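Local coordinates for Xaa-Pro dipeptidase (Pyrococcus horikoshii, PDB 1WY2), which probably hydrolyses dipeptides with a C-terminal proline and a nonpolar N-terminal residue, as a homodimeric enzyme with two metal ions per subunit, at residues R125-S129 with R308-V312; I135-C140 with Y217-S222; D144-M148 with L343-E347; H283-H287 with P297-Q301. All coordinates share one frame; numbering follows the deposited sequence. Where two conformers were deposited one is given.

Interaction 1 (R125-S129 with R308-V312); sequences RIIKS and REGMV
Lys128 is bonded to Gly310 through its backbone N, and its CB touches the same carbonyl. The N donates to Gly310 O at 2.9 Å, and the N-H...O angle of 167° shows a nearly straight bond, although the donor stands above the carbonyl plane. From this bond the side chain can be traced outward. CB lies 3.5 Å from the same Gly310 O; CG and CD then pass the methyl CG2 of Val312 at about a right angle, with CG at 4.0 Å from it. The bend at chi2 (63°) turns the chain back along its own segment, which brings NZ to Arg125 O at 2.8 Å. NZ also gives a hydrogen bond to a water that accepts another from Val312 N and donates to Ile126 O, and it forms a salt bridge with Glu295. The lysine tip is therefore tied directly to its own segment and to Glu295, and through the water to Val312 N.

Beside it lies an apolar patch around Met311. The methionine runs extended beyond CG and ends with CE 3.7 Å from Ile126 CD1, while its CG touches Ile127 CD1 at 3.8 Å. The type II turn from Arg308 to Met311 places Gly310 at phi 105°, where a CB would be jammed against the preceding carbonyl O and would clash with Ile127 CG2, so the close approach depends on the missing side chain. The contact joins the loop between helix 118-125 and helix 130-153 to the start of strand 312-321 in the pita-bread catalytic fold of M24 peptidases.

Interaction 2 (I135-C140 with Y217-S222); sequences IIEKAC and YQHYNS
Ile135, Ile136 and Ala139 of helix 130-153 rest on the hairpin of strands 208-217 and 220-229, a helix-on-sheet layer of the M24 pita-bread fold. Most of the nearest shell is side-chain carbon. Ile135 CG2 packs against the turn, 3.4 Å from Tyr217 O, and also reaches Tyr220 CB. From the neighbouring helix position Ile136 CG1 comes against Tyr220 CD2 at 3.8 Å, so two isoleucine branches approach the same tyrosine. Were Tyr220 an alanine, these two branches would probably face a gap and Glu132 would be likely to lose the hydroxyl that it now binds. Ala139 CB covers the base of the other tyrosine, 3.8 Å from Tyr217 CB.

Tyr217 has CG anti to its backbone N (chi1 176°), which carries the ring across to Lys138, where CE2 of the tyrosine meets CG of the lysine at 3.5 Å, the two chains crossing at a slant. Ile135 O lies near the ring plane, at its edge. One face is covered by Gln218 CG, 4.1 Å above the ring centre.

Further out, the type I' turn from Tyr217 to Tyr220 fixes both tyrosines: each backbone N bonds to the carbonyl O of the other. Glu141 holds the ammonium of Lys138, and Ala215 N, on the partner strand, holds the hydroxyl of Ser222, whose CB packs against Ala139 CB at 3.6 Å. The geometry also has a polar cost: Asn221 O is buried under Ile136 CG2 at 3.7 Å and has no hydrogen-bond partner in the model.

Interaction 3 (D144-M148 with L343-E347); sequences DKAVM and LTKTE
Asp144 supplies every direct hydrogen bond between 144-148 and 343-347. Its two oxygens share the work. OD2 takes the backbone N of Lys345 at 2.8 Å, through a practically linear bond (179°) on the syn side, 18° out of the carboxylate plane. OD1 accepts twice, from Thr346 OG1 at 2.5 Å and from Thr346 N at 3.1 Å; both donors come from the same face, well above the plane. Thr346 OG1 stands beside its own backbone N (chi1 -64°), an arrangement that lets both donors reach OD1.

One water adds an indirect link, donating to Asp144 OD2 at 2.7 Å and to Leu343 O at 2.8 Å.

Apolar contact is slight: Thr346 CG2 passes Met148 SD at 3.9 Å, and Val147 stands farther off.

Outside the two segments, Arg226 bonds to the carbonyls of Thr346 and Glu347, and Asp331 to the Thr344 hydroxyl. With three protein donors and a water on its two oxygens, the Asp144 carboxylate has its rotation set, and its negative charge is solvated by neutral N-H and O-H donors, which would probably stabilise the ionised form.

Interaction 4 (H283-H287 with P297-Q301); sequences HSLGH and PRVSQ. With ZN (zinc ion), chain E.
A classic beta bulge marks this pairing: Leu285 and Gly286 together face the single residue Val299 across two antiparallel strands. Gly286 and Val299 form the hydrogen-bonded pair, whose two bonds are not equivalent in geometry. Gly286 N reaches Val299 O at 3.1 Å, in the carbonyl plane and on a lone pair, whereas Val299 N meets Gly286 O at 2.9 Å from above that carbonyl's plane, 52° out of it. Val299 is also the centre of an inverse gamma turn, closed by a weak bond from Ser300 N to Arg298 O.

The valine packs against both bulge residues. Its CG1, anti to the backbone N (chi1 -175°), touches Leu285 CB at 4.0 Å, while CG2 lies along the Gly286 peptide, 3.8 Å from Gly286 O. The side chain of Val299 also touches Ile313 of strand 312-321. With an alanine here, the loss of CG1 and CG2 would probably open a gap beside Leu285 and Ile313.

Beyond the bulge, His287 CA makes a CH...O contact with Pro297 O at 3.6 Å, and its backbone N bonds to Thr314 OG1. Its ring leaves the strand with chi1 of 54° and places NE2 2.1 Å from a zinc ion, which Asp223, Glu316 and Glu330 also bind. The short hairpin 286-288/297-299 thus presents the histidine ligand of the two-metal site characteristic of M24 metallopeptidases, a site assigned to cobalt in this enzyme.

How the interactions relate
Interactions 2 and 3 both use helix 130-153, with centres 13 Å apart, and meet where Ile136 CG2 lies 3.8 Å from Leu343 CD1. Interaction 1 joins the same core: Lys128 CG is 3.8 Å from Ile136 CD1, and Val312 CG1 is 4.2 Å from Leu343 CD1. Interaction 4 connects with interaction 1 through Ile126 CD1 and Pro297 CD, 3.9 Å apart, but touches neither interaction 2 nor interaction 3, whose nearest atoms are about 7 and 10 Å away. It alone supplies a metal ligand. The others lie farther out: their nearest side chains are about 10, 9 and 9 Å from a zinc in interactions 1, 2 and 3.

Interaction 1 (R125-S129 with R308-V312)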
# COMPACT_ATOMS: atom_id res chain seq x y z
N ARG A 125 -17.84 4.54 10.12
CA ARG A 125 -16.58 5.25 9.92
C ARG A 125 -16.68 6.69 9.41
O ARG A 125 -15.79 7.50 9.67
CB ARG A 125 -15.67 4.44 8.99
CG ARG A 125 -15.02 3.23 9.67
CD ARG A 125 -14.19 2.40 8.69
NE ARG A 125 -13.15 3.19 8.05
CZ ARG A 125 -12.50 2.82 6.95
NH1 ARG A 125 -12.78 1.66 6.37
NH2 ARG A 125 -11.59 3.62 6.41
N ILE A 126 -17.75 7.01 8.70
CA ILE A 126 -17.93 8.35 8.13
C ILE A 126 -18.12 9.45 9.18
O ILE A 126 -17.90 10.63 8.90
CB ILE A 126 -19.12 8.36 7.13
CG1 ILE A 126 -18.98 9.56 6.19
CG2 ILE A 126 -20.44 8.38 7.89
CD1 ILE A 126 -19.92 9.51 4.99
N ILE A 127 -18.54 9.07 10.38
CA ILE A 127 -18.73 10.02 11.48
C ILE A 127 -17.64 9.74 12.50
O ILE A 127 -17.61 8.67 13.11
CB ILE A 127 -20.10 9.86 12.15
CG1 ILE A 127 -21.22 10.00 11.11
CG2 ILE A 127 -20.25 10.89 13.28
CD1 ILE A 127 -21.21 11.32 10.35
N LYS A 128 -16.73 10.70 12.69
CA LYS A 128 -15.64 10.53 13.64
C LYS A 128 -16.03 10.91 15.07
O LYS A 128 -16.78 11.87 15.29
CB LYS A 128 -14.42 11.37 13.22
CG LYS A 128 -13.50 10.71 12.19
CD LYS A 128 -14.21 10.46 10.86
CE LYS A 128 -13.26 9.82 9.84
NZ LYS A 128 -13.98 9.39 8.60
N SER A 129 -15.52 10.15 16.03
CA SER A 129 -15.78 10.40 17.44
C SER A 129 -14.81 11.49 17.89
O SER A 129 -13.85 11.80 17.18
CB SER A 129 -15.53 9.14 18.26
OG SER A 129 -14.15 8.78 18.25
N ARG A 308 -22.61 15.81 7.38
CA ARG A 308 -23.09 15.83 8.75
C ARG A 308 -21.94 16.12 9.71
O ARG A 308 -20.77 15.88 9.40
CB ARG A 308 -23.72 14.49 9.13
CG ARG A 308 -24.78 13.96 8.16
CD ARG A 308 -26.10 14.68 8.31
NE ARG A 308 -27.15 14.10 7.47
CZ ARG A 308 -28.32 14.68 7.20
NH1 ARG A 308 -28.60 15.88 7.70
NH2 ARG A 308 -29.20 14.07 6.42
N GLU A 309 -22.31 16.63 10.88
CA GLU A 309 -21.35 16.95 11.93
C GLU A 309 -20.52 15.70 12.23
O GLU A 309 -21.07 14.61 12.41
CB GLU A 309 -22.12 17.39 13.18
CG GLU A 309 -21.30 18.12 14.22
CD GLU A 309 -22.11 18.40 15.48
OE1 GLU A 309 -23.34 18.57 15.37
OE2 GLU A 309 -21.50 18.45 16.57
N GLY A 310 -19.21 15.86 12.29
CA GLY A 310 -18.35 14.72 12.58
C GLY A 310 -17.63 14.17 11.37
O GLY A 310 -16.70 13.37 11.51
N MET A 311 -18.04 14.58 10.18
CA MET A 311 -17.36 14.11 8.98
C MET A 311 -16.05 14.86 8.80
O MET A 311 -15.94 16.03 9.15
CB MET A 311 -18.25 14.30 7.74
CG MET A 311 -19.44 13.35 7.69
SD MET A 311 -20.34 13.49 6.15
CE MET A 311 -21.69 12.37 6.44
N VAL A 312 -15.05 14.16 8.28
CA VAL A 312 -13.75 14.76 8.04
C VAL A 312 -13.46 14.59 6.56
O VAL A 312 -13.40 13.47 6.06
CB VAL A 312 -12.65 14.07 8.87
CG1 VAL A 312 -11.29 14.65 8.52
CG2 VAL A 312 -12.93 14.25 10.36
O HOH W 1 -15.78 11.38 7.31

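Interaction 2 (I135-C140 with Y217-S222)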
# COMPACT_ATOMS: atom_id res chain seq x y z
N ILE A 135 -6.97 12.48 17.24
CA ILE A 135 -5.86 11.79 16.60
C ILE A 135 -5.61 12.38 15.21
O ILE A 135 -4.47 12.64 14.83
CB ILE A 135 -6.13 10.28 16.46
CG1 ILE A 135 -6.43 9.67 17.84
CG2 ILE A 135 -4.90 9.59 15.86
CD1 ILE A 135 -6.69 8.17 17.81
N ILE A 136 -6.69 12.58 14.46
CA ILE A 136 -6.56 13.15 13.12
C ILE A 136 -5.98 14.56 13.20
O ILE A 136 -5.13 14.94 12.39
CB ILE A 136 -7.93 13.19 12.40
CG1 ILE A 136 -8.37 11.77 12.05
CG2 ILE A 136 -7.83 14.05 11.14
CD1 ILE A 136 -9.84 11.64 11.71
N GLU A 137 -6.42 15.34 14.18
CA GLU A 137 -5.91 16.70 14.32
C GLU A 137 -4.41 16.69 14.59
O GLU A 137 -3.68 17.54 14.08
CB GLU A 137 -6.66 17.44 15.44
CG GLU A 137 -6.23 18.89 15.63
CD GLU A 137 -7.37 19.80 16.06
OE1 GLU A 137 -8.23 19.34 16.85
OE2 GLU A 137 -7.41 20.97 15.62
N LYS A 138 -3.94 15.73 15.38
CA LYS A 138 -2.51 15.65 15.67
C LYS A 138 -1.74 15.26 14.41
O LYS A 138 -0.63 15.75 14.17
CB LYS A 138 -2.23 14.62 16.78
CG LYS A 138 -0.82 14.69 17.35
CD LYS A 138 -0.59 16.02 18.05
CE LYS A 138 0.77 16.09 18.72
NZ LYS A 138 0.92 17.39 19.46
N ALA A 139 -2.32 14.38 13.60
CA ALA A 139 -1.68 13.96 12.36
C ALA A 139 -1.56 15.19 11.45
O ALA A 139 -0.58 15.35 10.72
CB ALA A 139 -2.50 12.88 11.66
N CYS A 140 -2.57 16.05 11.50
CA CYS A 140 -2.57 17.26 10.69
C CYS A 140 -1.51 18.23 11.20
O CYS A 140 -0.94 19.00 10.43
CB CYS A 140 -3.95 17.92 10.71
SG CYS A 140 -5.22 17.01 9.78
N TYR A 217 -0.64 8.70 11.59
CA TYR A 217 -0.30 8.83 13.01
C TYR A 217 -1.29 8.05 13.85
O TYR A 217 -2.50 8.32 13.82
CB TYR A 217 -0.34 10.31 13.39
CG TYR A 217 -0.10 10.59 14.86
CD1 TYR A 217 1.18 10.54 15.40
CD2 TYR A 217 -1.15 10.95 15.70
CE1 TYR A 217 1.41 10.84 16.75
CE2 TYR A 217 -0.94 11.25 17.04
CZ TYR A 217 0.35 11.20 17.56
OH TYR A 217 0.56 11.51 18.88
N GLN A 218 -0.78 7.09 14.61
CA GLN A 218 -1.62 6.27 15.47
C GLN A 218 -2.87 5.79 14.73
O GLN A 218 -4.00 5.90 15.23
CB GLN A 218 -1.96 7.06 16.74
CG GLN A 218 -0.77 7.15 17.69
CD GLN A 218 -0.96 8.11 18.85
OE1 GLN A 218 -2.04 8.21 19.43
NE2 GLN A 218 0.11 8.82 19.21
N HIS A 219 -2.63 5.25 13.54
CA HIS A 219 -3.66 4.66 12.68
C HIS A 219 -4.53 5.61 11.84
O HIS A 219 -5.23 5.16 10.94
CB HIS A 219 -4.56 3.75 13.51
CG HIS A 219 -3.84 2.57 14.09
ND1 HIS A 219 -3.40 1.51 13.33
CD2 HIS A 219 -3.44 2.32 15.36
CE1 HIS A 219 -2.77 0.65 14.10
NE2 HIS A 219 -2.77 1.11 15.34
N TYR A 220 -4.47 6.91 12.13
CA TYR A 220 -5.27 7.86 11.37
C TYR A 220 -4.42 8.72 10.44
O TYR A 220 -3.22 8.88 10.64
CB TYR A 220 -6.11 8.72 12.30
CG TYR A 220 -7.26 7.93 12.89
CD1 TYR A 220 -7.04 7.02 13.92
CD2 TYR A 220 -8.54 8.01 12.34
CE1 TYR A 220 -8.06 6.21 14.40
CE2 TYR A 220 -9.58 7.20 12.81
CZ TYR A 220 -9.33 6.30 13.84
OH TYR A 220 -10.33 5.47 14.31
N ASN A 221 -5.06 9.26 9.41
CA ASN A 221 -4.37 10.05 8.40
C ASN A 221 -4.63 11.55 8.39
O ASN A 221 -5.57 12.04 9.00
CB ASN A 221 -4.71 9.48 7.02
CG ASN A 221 -4.20 8.06 6.83
OD1 ASN A 221 -3.06 7.85 6.43
ND2 ASN A 221 -5.05 7.08 7.12
N SER A 222 -3.75 12.26 7.67
CA SER A 222 -3.85 13.70 7.49
C SER A 222 -3.52 13.94 6.01
O SER A 222 -2.90 13.09 5.36
CB SER A 222 -2.87 14.45 8.40
OG SER A 222 -1.55 13.99 8.21

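Interaction 3 (D144-M148 with L343-E347)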
# COMPACT_ATOMS: atom_id res chain seq x y z
N ASP A 144 1.37 19.76 9.00
CA ASP A 144 1.65 21.19 8.92
C ASP A 144 3.14 21.44 9.11
O ASP A 144 3.75 22.23 8.40
CB ASP A 144 0.87 21.97 10.00
CG ASP A 144 -0.56 22.27 9.59
OD1 ASP A 144 -0.79 22.60 8.40
OD2 ASP A 144 -1.46 22.22 10.46
N LYS A 145 3.73 20.75 10.09
CA LYS A 145 5.16 20.91 10.35
C LYS A 145 5.98 20.46 9.14
O LYS A 145 7.01 21.05 8.82
CB LYS A 145 5.57 20.09 11.58
CG LYS A 145 5.09 20.68 12.89
CD LYS A 145 5.53 19.83 14.07
CE LYS A 145 5.13 20.48 15.38
NZ LYS A 145 5.56 19.66 16.55
N ALA A 146 5.50 19.41 8.47
CA ALA A 146 6.21 18.89 7.30
C ALA A 146 6.15 19.88 6.15
O ALA A 146 7.15 20.09 5.46
CB ALA A 146 5.60 17.56 6.88
N VAL A 147 4.99 20.50 5.94
CA VAL A 147 4.85 21.47 4.87
C VAL A 147 5.74 22.69 5.12
O VAL A 147 6.37 23.20 4.19
CB VAL A 147 3.38 21.93 4.72
CG1 VAL A 147 3.29 23.07 3.71
CG2 VAL A 147 2.52 20.76 4.28
N MET A 148 5.79 23.15 6.36
CA MET A 148 6.62 24.30 6.69
C MET A 148 8.08 23.96 6.47
O MET A 148 8.86 24.80 6.01
CB MET A 148 6.40 24.74 8.14
CG MET A 148 5.03 25.36 8.41
SD MET A 148 4.63 26.78 7.36
CE MET A 148 5.64 28.08 8.14
N LEU A 343 -8.51 21.51 10.17
CA LEU A 343 -7.62 20.72 11.01
C LEU A 343 -6.17 21.00 10.62
O LEU A 343 -5.27 20.97 11.47
CB LEU A 343 -7.95 19.23 10.89
CG LEU A 343 -9.40 18.88 11.27
CD1 LEU A 343 -9.59 17.37 11.21
CD2 LEU A 343 -9.71 19.39 12.68
N THR A 344 -5.95 21.26 9.33
CA THR A 344 -4.62 21.64 8.85
C THR A 344 -4.69 23.16 8.96
O THR A 344 -5.65 23.78 8.49
CB THR A 344 -4.38 21.19 7.40
OG1 THR A 344 -5.54 21.47 6.60
CG2 THR A 344 -4.09 19.70 7.36
N LYS A 345 -3.68 23.77 9.58
CA LYS A 345 -3.72 25.22 9.80
C LYS A 345 -2.67 26.08 9.12
O LYS A 345 -2.64 27.30 9.31
CB LYS A 345 -3.66 25.46 11.32
CG LYS A 345 -4.70 24.64 12.08
CD LYS A 345 -4.46 24.66 13.58
CE LYS A 345 -5.43 23.72 14.30
NZ LYS A 345 -5.18 23.69 15.77
N THR A 346 -1.80 25.48 8.32
CA THR A 346 -0.76 26.23 7.62
C THR A 346 -1.36 27.34 6.76
O THR A 346 -2.42 27.15 6.15
CB THR A 346 0.09 25.31 6.73
OG1 THR A 346 0.80 24.38 7.54
CG2 THR A 346 1.09 26.13 5.92
N GLU A 347 -0.69 28.48 6.70
CA GLU A 347 -1.16 29.60 5.89
C GLU A 347 -1.38 29.15 4.45
O GLU A 347 -0.62 28.35 3.92
CB GLU A 347 -0.14 30.75 5.92
CG GLU A 347 -0.45 31.89 4.96
CD GLU A 347 -1.75 32.60 5.28
OE1 GLU A 347 -2.57 32.78 4.36
OE2 GLU A 347 -1.94 32.99 6.45
O HOH W 2 -2.72 21.15 12.56

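Interaction 4 (H283-H287 with P297-Q301)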
# COMPACT_ATOMS: atom_id res chain seq x y z
N HIS A 283 -10.27 16.92 -11.31
CA HIS A 283 -10.49 15.93 -10.27
C HIS A 283 -11.55 16.44 -9.31
O HIS A 283 -11.97 17.59 -9.41
CB HIS A 283 -9.18 15.59 -9.52
CG HIS A 283 -8.51 16.77 -8.88
ND1 HIS A 283 -9.01 17.41 -7.77
CD2 HIS A 283 -7.34 17.38 -9.18
CE1 HIS A 283 -8.18 18.37 -7.41
NE2 HIS A 283 -7.16 18.38 -8.24
N SER A 284 -12.00 15.58 -8.41
CA SER A 284 -13.02 15.95 -7.44
C SER A 284 -12.49 16.99 -6.46
O SER A 284 -11.28 17.14 -6.31
CB SER A 284 -13.48 14.71 -6.67
OG SER A 284 -12.40 14.11 -5.99
N LEU A 285 -13.39 17.69 -5.80
CA LEU A 285 -12.99 18.71 -4.84
C LEU A 285 -12.31 18.12 -3.61
O LEU A 285 -11.45 18.75 -3.01
CB LEU A 285 -14.21 19.53 -4.39
CG LEU A 285 -13.91 20.61 -3.34
CD1 LEU A 285 -12.93 21.63 -3.92
CD2 LEU A 285 -15.21 21.28 -2.92
N GLY A 286 -12.70 16.90 -3.24
CA GLY A 286 -12.09 16.30 -2.06
C GLY A 286 -12.53 14.89 -1.74
O GLY A 286 -13.26 14.26 -2.50
N HIS A 287 -12.07 14.40 -0.60
CA HIS A 287 -12.37 13.04 -0.16
C HIS A 287 -12.36 12.97 1.35
O HIS A 287 -11.74 13.80 2.02
CB HIS A 287 -11.30 12.09 -0.73
CG HIS A 287 -9.90 12.50 -0.39
ND1 HIS A 287 -9.29 12.19 0.81
CD2 HIS A 287 -9.00 13.26 -1.07
CE1 HIS A 287 -8.09 12.74 0.86
NE2 HIS A 287 -7.89 13.39 -0.27
N PRO A 297 -16.88 10.71 2.63
CA PRO A 297 -17.54 10.60 1.33
C PRO A 297 -16.65 11.20 0.25
O PRO A 297 -15.66 11.87 0.55
CB PRO A 297 -18.79 11.44 1.52
CG PRO A 297 -18.26 12.59 2.33
CD PRO A 297 -17.37 11.90 3.36
N ARG A 298 -16.98 10.93 -1.00
CA ARG A 298 -16.25 11.50 -2.11
C ARG A 298 -16.90 12.87 -2.31
O ARG A 298 -18.11 12.96 -2.44
CB ARG A 298 -16.43 10.66 -3.37
CG ARG A 298 -15.50 9.46 -3.47
CD ARG A 298 -15.91 8.52 -4.59
NE ARG A 298 -16.41 9.20 -5.79
CZ ARG A 298 -15.76 10.15 -6.46
NH1 ARG A 298 -14.56 10.57 -6.06
NH2 ARG A 298 -16.31 10.69 -7.54
N VAL A 299 -16.10 13.93 -2.28
CA VAL A 299 -16.64 15.27 -2.47
C VAL A 299 -16.51 15.56 -3.95
O VAL A 299 -15.52 16.14 -4.39
CB VAL A 299 -15.86 16.31 -1.64
CG1 VAL A 299 -16.52 17.67 -1.76
CG2 VAL A 299 -15.81 15.87 -0.18
N SER A 300 -17.51 15.14 -4.71
CA SER A 300 -17.50 15.31 -6.15
C SER A 300 -18.89 15.51 -6.72
O SER A 300 -19.89 15.48 -6.01
CB SER A 300 -16.90 14.07 -6.81
OG SER A 300 -17.80 12.99 -6.68
N GLN A 301 -18.94 15.69 -8.04
CA GLN A 301 -20.19 15.88 -8.76
C GLN A 301 -21.01 14.60 -8.82
O GLN A 301 -22.18 14.63 -9.20
CB GLN A 301 -19.89 16.34 -10.19
CG GLN A 301 -19.49 17.80 -10.32
CD GLN A 301 -20.59 18.75 -9.88
OE1 GLN A 301 -21.60 18.90 -10.57
NE2 GLN A 301 -20.39 19.40 -8.74
ZN ZN E . -6.36 14.78 -0.62